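PDB 5IMU: Tat (Twin-arginine translocation) pathway signal sequence containing protein, which is of unknown function but, in this C-terminal fragment, joins an alpha/beta domain holding a potassium ion to a helical bundle. Local coordinates for residues 31-36 with 53-58; 48-53 with 176-181; 119-124 with 209-214; 139-144 with 164-169; 147-152 with 193-198. All blocks are in the same frame, centred on the assembly; numbering follows the deposited sequence.

From the N terminus, interaction 1 closes the shortest loop, bringing the loop after strand 44-48 back against strand 33-37. Interaction 2 starts inside that loop, shares G53 with it and reaches 176-181, so the two cross and the sheet domain is tied to the end of helix 157-177. Interaction 3 crosses interaction 2 in turn, joining the entry to helix 124-133 to helix 203-216. Interactions 4 and 5 nest inside interaction 3 and cross each other, packing helix 140-151 against helices 157-177 and 183-199. W54, bonded to H209 and packed on W212, links interactions 1 and 3 across the junction of the two parts.

Interaction 1: 31-36 with 53-58; sequences ISWAAG and GWIPPH
The W33 indole meets I55 and P56 obliquely, at the end of its six-membered ring, while the W54 indole carries P56 CA on one face, 3.6 Å above its plane. Across the contact, W33 CZ3 lies 4.0 Å from I55 CD1, and W33 CH2 stands 4.3 Å from P56 CD. I55 brings up a second branch too, its CG2 at 4.1 Å from W33 CH2, so both methyls of the isoleucine lie against the six-membered ring. W33 CG is anti to its own carbonyl carbon (chi1 -61°), which extends the ring from the beginning of strand 33-37 toward the loop. At the other end of the buried indole, NE1 is hydrogen-bonded to E28 O, which satisfies its polar atom and helps to fix the rotation of the ring. No hydrogen bond joins the two segments; the loop is held instead by R115, whose guanidinium bonds I55 O and P56 O, and by Y208 OH at I55 N. This is plain apolar packing of a loop against an inner strand of a mixed four-stranded sheet, part of the hydrophobic core of an alpha/beta/alpha sandwich.

Interaction 2: 48-53 with 176-181; sequences TDLAGG and KAYPSH
Two side chains from the loop that follows helix 157-177, Y178 and H181, grip the turn D49-L50, one by a carboxylate and the other by a main-chain carbonyl. The tight part begins at the phenol: Y178 OH donates to D49 OD1 at 2.5 Å, a short bond that uses the syn lone pair of the carboxylate and lies near the plane of the ring. Carboxylate and ring planes stand 65° apart. The same hydroxyl is hydrogen-bonded to S32 N, so two partners fix it. H181 NE2 donates to L50 O at 2.9 Å; the acceptor is met on a lone pair in the carbonyl plane, though it sits 18° out of the imidazole plane. L50 reinforces both: with CG anti to its backbone N (chi1 179°), it places CD1 over one face of H181, 4.3 Å from the ring centroid in a CH-pi contact, while L50 CD1 also lies 4.0 Å from Y178 CD2. The outer side is looser. P179, which follows a cis peptide bond, rests its CB on one face of the Y178 ring but does not touch the turn, and both P179 and S180 are exposed to solvent. Farther in, the L50 side chain continues onto V174 and L175 of helix 157-177 and W189 of helix 183-199, whereas D49 touches V79 and L82 of helix 79-83. The turn, leaving strand 44-48, thus lies between the sheet domain and the helical bundle.

Interaction 3: 119-124 with 209-214; sequences PKVDEF and HLAWYA
V121 and F124 make an apolar loop-to-helix contact with L210 and A211, closing one side of the alpha-helical bundle where the chain enters helix 124-133. The other partner, 209-214, lies within helix 203-216, close to the end of the fragment. V121 points at this helix and divides its methyls between successive residues: CG2 rests 4.0 Å from A211 CB, and CG1 lies 4.3 Å from L210 CD1. With CG1 anti to the backbone N (chi1 165°), the valine branches spread over the two neighbouring side chains. The backbone here is held separately, since N207, a turn earlier on the same helix, bonds V121 N through its OD1 and P119 O through its ND2. E123 occupies the N-cap position, and T127 OG1, in the first turn, has D122 O and E123 O as hydrogen-bond partners, which must share its one proton. F124 is the first residue of the helix; its ring crosses L210 obliquely and goes on to touch L198 of helix 183-199. L210 has the most surface buried by the contact and reaches T127 as well. Its first two torsions are both away from staggered values, so its exact branch positions deserve some caution. No hydrogen bond crosses between the segments. The closest approach is made by a single leucine methyl: L210 CD1 stands 3.7 Å from F124 CD1 and 3.8 Å from F124 CE1, beside one ortho-meta bond of the phenyl ring.

Interaction 4: 139-144 with 164-169; sequences PRIAQA and HGCITA
C166 carries most of this contact, its thiol resting against P139 and I141 at the start of helix 140-151. SG lies 4.0 Å from P139 CB and equally far from P139 CG, so the sulfur touches two corners of the pyrrolidine ring. I141, in the first turn, adds its CG2, also 4.0 Å from C166 SG. The cysteine points toward helix 140-151 with SG anti to its own carbonyl carbon (chi1 -71°), and C166 CB comes 4.1 Å from P139 CG. P139 sits at the N-cap position, its ring turned toward helix 157-177. In I141 the long branch is anti to the backbone N (chi1 -175°), which leaves CG2 between N and carbonyl carbon, on the side of the cysteine. The pairing is wholly apolar: no hydrogen bond crosses, and the spacing is that of ordinary van der Waals contact. P139 and C166 are partly exposed, while I141 is buried and goes on to touch E159 and L162 of helix 157-177. On the inner side, A142 and I167 both reach L192 of helix 183-199, bringing a third helix to the same junction. The contact is a small apolar helix-helix contact centred on one cysteine, between an N-terminal helix turn and the middle of a neighbouring helix, within the helical bundle matched by the DUF5631 family.

Interaction 5: 147-152 with 193-198; sequences LPAVRK and AAIEAL
The helical segments 147-151 and 193-198 pass at 43° to each other, with axes 9.5 Å apart at closest approach and A149 CA only 6.1 Å from L198 CA. The alanine permits this nearness: its CB points at the other helix and meets I195 CG2 at 4.3 Å and L198 CD2 at 4.0 Å. L198 is the larger partner, and its branch point lies against main chain as well, L198 CG being 3.7 Å from A149 O. V150 joins from the flank. Its CA–CB bond leads off from helix 193-198, yet with CG2 anti to the carbonyl carbon that methyl still reaches L198 CD2, at 3.9 Å. One polar thread accompanies the apolar packing: a water donates to A149 O at 2.7 Å and makes a weak bond to L198 O, bridging the two helix ends. Helix 140-151 is kinked at 147 and 148, where the main-chain N atoms lack a bond to the preceding turn; P148 has no N-H to give. Just beyond, K152 takes positive phi, and its NZ forms a salt bridge with D203. Around the contact, L198 also packs on F124 and L128 of helix 124-133, and I195 on L163 of helix 157-177, so the crossing is buried among several helices. It is helix-to-helix packing in an alpha-helical bundle, next to a Schellman motif: T153 N bonds P148 O and K152 N bonds A149 O weakly, with K152 as C-prime residue.

Interaction 1: 31-36 with 53-58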
# COMPACT_ATOMS: atom_id res chain seq x y z
N ILE A 31 -6.49 2.89 -10.12
CA ILE A 31 -6.44 3.92 -9.09
C ILE A 31 -5.40 4.96 -9.49
O ILE A 31 -4.51 4.71 -10.30
CB ILE A 31 -6.12 3.34 -7.70
CG1 ILE A 31 -4.71 2.76 -7.67
CG2 ILE A 31 -7.15 2.28 -7.32
CD1 ILE A 31 -4.37 2.05 -6.37
N SER A 32 -5.52 6.14 -8.88
CA SER A 32 -4.63 7.25 -9.20
C SER A 32 -3.35 7.18 -8.39
O SER A 32 -3.36 6.79 -7.22
CB SER A 32 -5.33 8.59 -8.95
OG SER A 32 -6.39 8.78 -9.87
N TRP A 33 -2.24 7.56 -9.02
CA TRP A 33 -0.92 7.55 -8.40
C TRP A 33 -0.23 8.88 -8.61
O TRP A 33 -0.54 9.62 -9.56
CB TRP A 33 -0.02 6.44 -8.98
CG TRP A 33 -0.53 5.04 -8.82
CD1 TRP A 33 -1.32 4.34 -9.69
CD2 TRP A 33 -0.23 4.14 -7.74
NE1 TRP A 33 -1.55 3.08 -9.21
CE2 TRP A 33 -0.89 2.93 -8.01
CE3 TRP A 33 0.52 4.25 -6.57
CZ2 TRP A 33 -0.83 1.83 -7.15
CZ3 TRP A 33 0.58 3.16 -5.72
CH2 TRP A 33 -0.09 1.97 -6.01
N ALA A 34 0.73 9.18 -7.74
CA ALA A 34 1.59 10.35 -7.92
C ALA A 34 2.92 10.11 -7.22
O ALA A 34 2.99 9.40 -6.21
CB ALA A 34 0.95 11.63 -7.39
N ALA A 35 3.98 10.71 -7.76
CA ALA A 35 5.30 10.68 -7.15
C ALA A 35 5.92 12.07 -7.23
O ALA A 35 5.73 12.80 -8.21
CB ALA A 35 6.22 9.66 -7.82
N GLY A 36 6.67 12.42 -6.20
CA GLY A 36 7.27 13.74 -6.12
C GLY A 36 8.64 13.67 -5.46
O GLY A 36 8.92 12.79 -4.65
N GLY A 53 -2.59 7.07 1.78
CA GLY A 53 -1.17 6.82 1.63
C GLY A 53 -0.78 5.36 1.71
O GLY A 53 0.39 5.03 1.46
N TRP A 54 -1.70 4.48 2.08
CA TRP A 54 -1.44 3.05 2.09
C TRP A 54 -1.24 2.54 0.67
O TRP A 54 -1.90 3.00 -0.27
CB TRP A 54 -2.62 2.34 2.76
CG TRP A 54 -2.54 0.85 2.85
CD1 TRP A 54 -1.74 0.11 3.67
CD2 TRP A 54 -3.34 -0.09 2.12
NE1 TRP A 54 -1.97 -1.23 3.48
CE2 TRP A 54 -2.95 -1.38 2.53
CE3 TRP A 54 -4.34 0.03 1.15
CZ2 TRP A 54 -3.53 -2.54 2.01
CZ3 TRP A 54 -4.91 -1.12 0.63
CH2 TRP A 54 -4.50 -2.39 1.06
N ILE A 55 -0.32 1.61 0.51
CA ILE A 55 -0.02 0.99 -0.79
C ILE A 55 -0.51 -0.45 -0.73
O ILE A 55 -0.08 -1.21 0.15
CB ILE A 55 1.47 1.06 -1.13
CG1 ILE A 55 2.00 2.49 -0.98
CG2 ILE A 55 1.71 0.56 -2.55
CD1 ILE A 55 1.24 3.52 -1.79
N PRO A 56 -1.39 -0.88 -1.64
CA PRO A 56 -1.95 -2.23 -1.55
C PRO A 56 -0.88 -3.29 -1.78
O PRO A 56 0.13 -3.03 -2.46
CB PRO A 56 -3.02 -2.25 -2.64
CG PRO A 56 -2.60 -1.19 -3.61
CD PRO A 56 -1.96 -0.12 -2.77
N PRO A 57 -1.08 -4.50 -1.26
CA PRO A 57 0.01 -5.49 -1.29
C PRO A 57 0.35 -6.01 -2.67
O PRO A 57 1.49 -6.46 -2.89
CB PRO A 57 -0.51 -6.62 -0.38
CG PRO A 57 -1.68 -6.05 0.36
CD PRO A 57 -2.25 -5.00 -0.53
N HIS A 58 -0.58 -5.99 -3.62
CA HIS A 58 -0.30 -6.59 -4.92
C HIS A 58 0.51 -5.68 -5.84
O HIS A 58 0.80 -6.08 -6.97
CB HIS A 58 -1.61 -7.01 -5.61
CG HIS A 58 -2.47 -5.86 -6.03
ND1 HIS A 58 -3.10 -5.02 -5.13
CD2 HIS A 58 -2.83 -5.41 -7.26
CE1 HIS A 58 -3.79 -4.11 -5.78
NE2 HIS A 58 -3.65 -4.32 -7.08

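Interaction 2: 48-53 with 176-181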
# COMPACT_ATOMS: atom_id res chain seq x y z
N THR A 48 -0.83 6.84 -3.49
CA THR A 48 -2.12 6.71 -4.14
C THR A 48 -3.17 7.23 -3.16
O THR A 48 -2.93 7.27 -1.95
CB THR A 48 -2.44 5.26 -4.54
OG1 THR A 48 -3.77 5.20 -5.07
CG2 THR A 48 -2.34 4.34 -3.34
N ASP A 49 -4.32 7.63 -3.68
CA ASP A 49 -5.40 8.13 -2.83
C ASP A 49 -6.39 7.04 -2.43
O ASP A 49 -7.49 7.35 -1.96
CB ASP A 49 -6.12 9.30 -3.51
CG ASP A 49 -6.81 8.89 -4.80
OD1 ASP A 49 -6.60 7.76 -5.29
OD2 ASP A 49 -7.57 9.72 -5.35
N LEU A 50 -6.01 5.77 -2.61
CA LEU A 50 -6.89 4.67 -2.24
C LEU A 50 -7.27 4.73 -0.77
O LEU A 50 -8.44 4.54 -0.41
CB LEU A 50 -6.22 3.33 -2.57
CG LEU A 50 -6.97 2.04 -2.24
CD1 LEU A 50 -8.26 1.91 -3.04
CD2 LEU A 50 -6.07 0.83 -2.47
N ALA A 51 -6.30 5.00 0.11
CA ALA A 51 -6.56 5.03 1.54
C ALA A 51 -5.50 5.81 2.31
O ALA A 51 -4.78 5.24 3.13
CB ALA A 51 -6.66 3.61 2.09
N GLY A 52 -5.40 7.12 2.05
CA GLY A 52 -4.59 8.01 2.85
C GLY A 52 -3.09 7.83 2.75
O GLY A 52 -2.36 8.40 3.57
N GLY A 53 -2.59 7.07 1.78
CA GLY A 53 -1.17 6.82 1.63
C GLY A 53 -0.78 5.36 1.71
O GLY A 53 0.39 5.03 1.46
N LYS A 176 -13.16 -2.05 -7.79
CA LYS A 176 -14.29 -1.82 -8.68
C LYS A 176 -15.22 -0.73 -8.16
O LYS A 176 -15.88 -0.05 -8.95
CB LYS A 176 -15.05 -3.13 -8.91
CG LYS A 176 -14.30 -4.13 -9.78
CD LYS A 176 -14.98 -5.50 -9.78
CE LYS A 176 -14.26 -6.49 -10.69
NZ LYS A 176 -14.31 -6.07 -12.12
N ALA A 177 -15.28 -0.55 -6.83
CA ALA A 177 -16.11 0.50 -6.26
C ALA A 177 -15.41 1.85 -6.28
O ALA A 177 -16.08 2.89 -6.25
CB ALA A 177 -16.51 0.13 -4.83
N TYR A 178 -14.08 1.86 -6.32
CA TYR A 178 -13.27 3.08 -6.42
C TYR A 178 -13.77 3.96 -7.56
O TYR A 178 -14.10 3.46 -8.63
CB TYR A 178 -11.80 2.69 -6.62
CG TYR A 178 -10.81 3.83 -6.76
CD1 TYR A 178 -10.60 4.45 -7.99
CD2 TYR A 178 -10.05 4.26 -5.67
CE1 TYR A 178 -9.68 5.48 -8.12
CE2 TYR A 178 -9.13 5.29 -5.80
CZ TYR A 178 -8.95 5.90 -7.02
OH TYR A 178 -8.04 6.92 -7.16
N PRO A 179 -13.82 5.29 -7.33
CA PRO A 179 -13.40 5.98 -6.11
C PRO A 179 -14.47 6.09 -5.03
O PRO A 179 -14.26 6.81 -4.05
CB PRO A 179 -13.03 7.37 -6.63
CG PRO A 179 -13.96 7.59 -7.77
CD PRO A 179 -14.22 6.23 -8.39
N SER A 180 -15.59 5.38 -5.19
CA SER A 180 -16.67 5.38 -4.21
C SER A 180 -16.61 4.16 -3.29
O SER A 180 -17.65 3.64 -2.86
CB SER A 180 -18.02 5.45 -4.90
OG SER A 180 -18.13 6.63 -5.69
N HIS A 181 -15.40 3.69 -2.98
CA HIS A 181 -15.23 2.53 -2.12
C HIS A 181 -15.48 2.89 -0.66
O HIS A 181 -15.36 4.05 -0.25
CB HIS A 181 -13.81 1.97 -2.28
CG HIS A 181 -12.74 3.01 -2.14
ND1 HIS A 181 -12.57 4.04 -3.04
CD2 HIS A 181 -11.77 3.17 -1.20
CE1 HIS A 181 -11.56 4.79 -2.66
NE2 HIS A 181 -11.05 4.29 -1.55

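Interaction 3: 119-124 with 209-214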
# COMPACT_ATOMS: atom_id res chain seq x y z
N PRO A 119 7.59 2.22 13.07
CA PRO A 119 7.99 1.53 14.30
C PRO A 119 7.06 0.36 14.60
O PRO A 119 5.89 0.35 14.20
CB PRO A 119 7.88 2.62 15.38
CG PRO A 119 7.99 3.91 14.63
CD PRO A 119 7.37 3.66 13.29
N LYS A 120 7.60 -0.63 15.30
CA LYS A 120 6.81 -1.80 15.68
C LYS A 120 5.61 -1.38 16.51
O LYS A 120 5.75 -0.67 17.51
CB LYS A 120 7.68 -2.79 16.45
CG LYS A 120 6.98 -4.10 16.81
CD LYS A 120 7.98 -5.12 17.34
CE LYS A 120 7.30 -6.31 18.00
NZ LYS A 120 6.27 -6.95 17.12
N VAL A 121 4.42 -1.82 16.08
CA VAL A 121 3.20 -1.53 16.82
C VAL A 121 3.30 -2.12 18.22
O VAL A 121 3.84 -3.22 18.42
CB VAL A 121 1.99 -2.09 16.05
CG1 VAL A 121 0.75 -2.16 16.95
CG2 VAL A 121 1.71 -1.25 14.82
N ASP A 122 2.80 -1.38 19.20
CA ASP A 122 2.78 -1.87 20.58
C ASP A 122 1.84 -3.06 20.70
O ASP A 122 0.72 -3.05 20.19
CB ASP A 122 2.35 -0.76 21.54
CG ASP A 122 2.40 -1.19 22.99
OD1 ASP A 122 3.47 -1.69 23.42
OD2 ASP A 122 1.38 -1.05 23.70
N GLU A 123 2.31 -4.10 21.40
CA GLU A 123 1.57 -5.35 21.59
C GLU A 123 0.98 -5.84 20.27
O GLU A 123 -0.23 -5.99 20.12
CB GLU A 123 0.47 -5.18 22.65
CG GLU A 123 0.97 -4.74 24.02
CD GLU A 123 1.80 -5.79 24.72
OE1 GLU A 123 1.68 -6.99 24.37
OE2 GLU A 123 2.57 -5.43 25.63
N PHE A 124 1.87 -6.07 19.30
CA PHE A 124 1.44 -6.40 17.94
C PHE A 124 0.43 -7.54 17.92
O PHE A 124 -0.63 -7.44 17.30
CB PHE A 124 2.65 -6.75 17.08
CG PHE A 124 2.28 -7.38 15.76
CD1 PHE A 124 1.90 -6.60 14.68
CD2 PHE A 124 2.29 -8.76 15.62
CE1 PHE A 124 1.55 -7.19 13.48
CE2 PHE A 124 1.94 -9.35 14.42
CZ PHE A 124 1.57 -8.56 13.34
N HIS A 209 0.80 -3.28 7.63
CA HIS A 209 -0.63 -3.32 7.36
C HIS A 209 -1.45 -3.09 8.63
O HIS A 209 -2.50 -2.45 8.59
CB HIS A 209 -1.01 -4.65 6.71
CG HIS A 209 -0.50 -4.79 5.31
ND1 HIS A 209 -0.85 -3.92 4.30
CD2 HIS A 209 0.35 -5.69 4.75
CE1 HIS A 209 -0.25 -4.29 3.18
NE2 HIS A 209 0.48 -5.36 3.43
N LEU A 210 -0.97 -3.60 9.77
CA LEU A 210 -1.68 -3.39 11.02
C LEU A 210 -1.67 -1.92 11.43
O LEU A 210 -2.68 -1.40 11.92
CB LEU A 210 -1.07 -4.25 12.13
CG LEU A 210 -2.00 -4.96 13.12
CD1 LEU A 210 -1.39 -4.97 14.52
CD2 LEU A 210 -3.40 -4.35 13.15
N ALA A 211 -0.53 -1.25 11.26
CA ALA A 211 -0.45 0.17 11.59
C ALA A 211 -1.41 0.99 10.73
O ALA A 211 -2.10 1.88 11.23
CB ALA A 211 0.98 0.68 11.43
N TRP A 212 -1.47 0.68 9.43
CA TRP A 212 -2.38 1.40 8.55
C TRP A 212 -3.83 1.07 8.85
O TRP A 212 -4.71 1.91 8.64
CB TRP A 212 -2.04 1.11 7.09
CG TRP A 212 -1.00 2.04 6.55
CD1 TRP A 212 0.32 1.77 6.37
CD2 TRP A 212 -1.21 3.40 6.15
NE1 TRP A 212 0.96 2.88 5.86
CE2 TRP A 212 0.04 3.89 5.72
CE3 TRP A 212 -2.32 4.24 6.10
CZ2 TRP A 212 0.20 5.20 5.24
CZ3 TRP A 212 -2.16 5.53 5.63
CH2 TRP A 212 -0.91 6.00 5.21
N TYR A 213 -4.11 -0.15 9.33
CA TYR A 213 -5.48 -0.48 9.72
C TYR A 213 -5.97 0.43 10.84
O TYR A 213 -7.13 0.86 10.83
CB TYR A 213 -5.56 -1.95 10.16
CG TYR A 213 -6.94 -2.34 10.66
CD1 TYR A 213 -7.95 -2.68 9.77
CD2 TYR A 213 -7.23 -2.35 12.02
CE1 TYR A 213 -9.21 -3.03 10.23
CE2 TYR A 213 -8.48 -2.69 12.48
CZ TYR A 213 -9.47 -3.04 11.58
OH TYR A 213 -10.72 -3.38 12.04
N ALA A 214 -5.09 0.76 11.79
CA ALA A 214 -5.50 1.55 12.95
C ALA A 214 -5.91 2.96 12.55
O ALA A 214 -6.93 3.48 13.02
CB ALA A 214 -4.38 1.59 13.98

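Interaction 4: 139-144 with 164-169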
# COMPACT_ATOMS: atom_id res chain seq x y z
N PRO A 139 -14.16 -12.45 6.85
CA PRO A 139 -14.57 -13.82 6.50
C PRO A 139 -14.13 -14.81 7.57
O PRO A 139 -13.32 -14.52 8.45
CB PRO A 139 -13.84 -14.08 5.18
CG PRO A 139 -12.61 -13.23 5.27
CD PRO A 139 -13.04 -11.98 6.02
N ARG A 140 -14.69 -16.02 7.47
CA ARG A 140 -14.45 -17.04 8.49
C ARG A 140 -12.97 -17.38 8.61
O ARG A 140 -12.48 -17.66 9.72
CB ARG A 140 -15.27 -18.30 8.18
CG ARG A 140 -14.96 -19.49 9.09
CD ARG A 140 -15.88 -20.68 8.79
NE ARG A 140 -17.22 -20.48 9.32
CZ ARG A 140 -18.26 -21.26 9.04
NH1 ARG A 140 -18.11 -22.30 8.23
NH2 ARG A 140 -19.45 -21.01 9.57
N ILE A 141 -12.23 -17.34 7.50
CA ILE A 141 -10.82 -17.71 7.54
C ILE A 141 -10.04 -16.79 8.47
O ILE A 141 -9.09 -17.23 9.14
CB ILE A 141 -10.22 -17.73 6.12
CG1 ILE A 141 -8.78 -18.24 6.16
CG2 ILE A 141 -10.27 -16.34 5.48
CD1 ILE A 141 -8.66 -19.68 6.61
N ALA A 142 -10.42 -15.52 8.55
CA ALA A 142 -9.73 -14.59 9.43
C ALA A 142 -9.93 -14.96 10.89
O ALA A 142 -8.98 -14.97 11.68
CB ALA A 142 -10.20 -13.15 9.17
N GLN A 143 -11.17 -15.28 11.27
CA GLN A 143 -11.41 -15.74 12.63
C GLN A 143 -10.70 -17.06 12.90
O GLN A 143 -10.32 -17.34 14.05
CB GLN A 143 -12.92 -15.90 12.88
CG GLN A 143 -13.74 -14.63 12.63
CD GLN A 143 -13.40 -13.50 13.59
OE1 GLN A 143 -12.84 -13.72 14.66
NE2 GLN A 143 -13.75 -12.28 13.21
N ALA A 144 -10.50 -17.87 11.86
CA ALA A 144 -9.98 -19.22 12.06
C ALA A 144 -8.48 -19.23 12.34
O ALA A 144 -8.00 -20.03 13.15
CB ALA A 144 -10.30 -20.09 10.84
N HIS A 164 -5.75 -16.17 0.76
CA HIS A 164 -5.37 -15.40 -0.42
C HIS A 164 -6.57 -15.19 -1.34
O HIS A 164 -6.69 -14.13 -1.96
CB HIS A 164 -4.25 -16.09 -1.19
CG HIS A 164 -3.61 -15.21 -2.21
ND1 HIS A 164 -2.73 -14.20 -1.87
CD2 HIS A 164 -3.74 -15.15 -3.56
CE1 HIS A 164 -2.34 -13.57 -2.96
NE2 HIS A 164 -2.94 -14.13 -4.00
N GLY A 165 -7.46 -16.18 -1.44
CA GLY A 165 -8.66 -16.00 -2.23
C GLY A 165 -9.54 -14.89 -1.70
O GLY A 165 -10.16 -14.15 -2.47
N CYS A 166 -9.60 -14.74 -0.37
CA CYS A 166 -10.39 -13.67 0.21
C CYS A 166 -9.71 -12.32 0.05
O CYS A 166 -10.39 -11.29 -0.09
CB CYS A 166 -10.66 -13.96 1.69
SG CYS A 166 -11.84 -15.31 1.97
N ILE A 167 -8.37 -12.28 0.08
CA ILE A 167 -7.65 -11.04 -0.18
C ILE A 167 -7.91 -10.57 -1.60
O ILE A 167 -8.20 -9.39 -1.85
CB ILE A 167 -6.15 -11.22 0.10
CG1 ILE A 167 -5.89 -11.36 1.59
CG2 ILE A 167 -5.36 -10.05 -0.48
CD1 ILE A 167 -4.48 -11.79 1.93
N THR A 168 -7.81 -11.48 -2.57
CA THR A 168 -8.07 -11.13 -3.96
C THR A 168 -9.49 -10.63 -4.15
O THR A 168 -9.74 -9.71 -4.94
CB THR A 168 -7.80 -12.34 -4.86
OG1 THR A 168 -6.44 -12.77 -4.69
CG2 THR A 168 -8.03 -11.98 -6.33
N ALA A 169 -10.45 -11.21 -3.42
CA ALA A 169 -11.85 -10.84 -3.59
C ALA A 169 -12.12 -9.43 -3.06
O ALA A 169 -12.81 -8.64 -3.71
CB ALA A 169 -12.75 -11.86 -2.91

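Interaction 5: 147-152 with 193-198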
# COMPACT_ATOMS: atom_id res chain seq x y z
N LEU A 147 -5.38 -16.17 15.48
CA LEU A 147 -4.57 -16.54 16.64
C LEU A 147 -3.46 -17.51 16.27
O LEU A 147 -2.31 -17.31 16.74
CB LEU A 147 -5.47 -17.09 17.75
CG LEU A 147 -4.93 -17.11 19.17
CD1 LEU A 147 -4.31 -15.78 19.54
CD2 LEU A 147 -6.05 -17.45 20.14
N PRO A 148 -3.68 -18.56 15.47
CA PRO A 148 -2.54 -19.39 15.03
C PRO A 148 -1.45 -18.61 14.32
O PRO A 148 -0.26 -18.91 14.51
CB PRO A 148 -3.20 -20.41 14.10
CG PRO A 148 -4.57 -20.56 14.63
CD PRO A 148 -4.97 -19.18 15.10
N ALA A 149 -1.81 -17.61 13.51
CA ALA A 149 -0.80 -16.80 12.84
C ALA A 149 0.03 -16.01 13.84
O ALA A 149 1.26 -15.91 13.71
CB ALA A 149 -1.46 -15.86 11.83
N VAL A 150 -0.62 -15.44 14.86
CA VAL A 150 0.10 -14.69 15.88
C VAL A 150 0.97 -15.62 16.72
O VAL A 150 2.12 -15.30 17.05
CB VAL A 150 -0.89 -13.89 16.75
CG1 VAL A 150 -0.24 -13.45 18.05
CG2 VAL A 150 -1.41 -12.69 15.98
N ARG A 151 0.45 -16.80 17.06
CA ARG A 151 1.22 -17.77 17.83
C ARG A 151 2.30 -18.45 16.99
O ARG A 151 3.15 -19.15 17.57
CB ARG A 151 0.30 -18.83 18.43
CG ARG A 151 -0.75 -18.31 19.39
CD ARG A 151 -0.19 -18.10 20.79
NE ARG A 151 -1.14 -17.40 21.64
CZ ARG A 151 -1.14 -16.08 21.82
NH1 ARG A 151 -0.23 -15.33 21.21
NH2 ARG A 151 -2.04 -15.51 22.61
N LYS A 152 2.28 -18.28 15.67
CA LYS A 152 3.26 -18.88 14.76
C LYS A 152 3.25 -20.40 14.83
O LYS A 152 4.29 -21.06 14.71
CB LYS A 152 4.67 -18.34 15.02
CG LYS A 152 4.78 -16.83 14.88
CD LYS A 152 6.22 -16.36 14.94
CE LYS A 152 6.28 -14.85 14.74
NZ LYS A 152 7.66 -14.32 14.62
N ALA A 193 -4.39 -8.71 4.82
CA ALA A 193 -3.02 -8.60 4.33
C ALA A 193 -2.01 -8.80 5.46
O ALA A 193 -0.94 -9.38 5.26
CB ALA A 193 -2.80 -7.25 3.65
N ALA A 194 -2.34 -8.31 6.66
CA ALA A 194 -1.45 -8.50 7.80
C ALA A 194 -1.34 -9.98 8.17
O ALA A 194 -0.26 -10.46 8.49
CB ALA A 194 -1.94 -7.68 8.99
N ILE A 195 -2.47 -10.70 8.12
CA ILE A 195 -2.45 -12.12 8.44
C ILE A 195 -1.59 -12.89 7.44
O ILE A 195 -0.80 -13.77 7.82
CB ILE A 195 -3.88 -12.68 8.50
CG1 ILE A 195 -4.66 -12.02 9.64
CG2 ILE A 195 -3.86 -14.19 8.69
CD1 ILE A 195 -6.13 -12.37 9.65
N GLU A 196 -1.72 -12.58 6.15
CA GLU A 196 -0.94 -13.30 5.15
C GLU A 196 0.55 -13.04 5.30
O GLU A 196 1.36 -13.97 5.22
CB GLU A 196 -1.39 -12.94 3.73
CG GLU A 196 -0.54 -13.63 2.66
CD GLU A 196 -1.09 -13.46 1.25
OE1 GLU A 196 -2.04 -14.19 0.89
OE2 GLU A 196 -0.56 -12.62 0.50
N ALA A 197 0.94 -11.78 5.51
CA ALA A 197 2.35 -11.48 5.74
C ALA A 197 2.86 -12.20 6.98
O ALA A 197 4.03 -12.62 7.02
CB ALA A 197 2.54 -9.97 5.88
N LEU A 198 2.01 -12.36 7.99
CA LEU A 198 2.41 -13.04 9.21
C LEU A 198 2.72 -14.51 8.95
O LEU A 198 3.78 -15.01 9.35
CB LEU A 198 1.31 -12.89 10.26
CG LEU A 198 1.69 -12.86 11.75
CD1 LEU A 198 2.87 -11.94 11.99
CD2 LEU A 198 0.49 -12.42 12.57
O HOH W 1 2.55 -17.14 11.69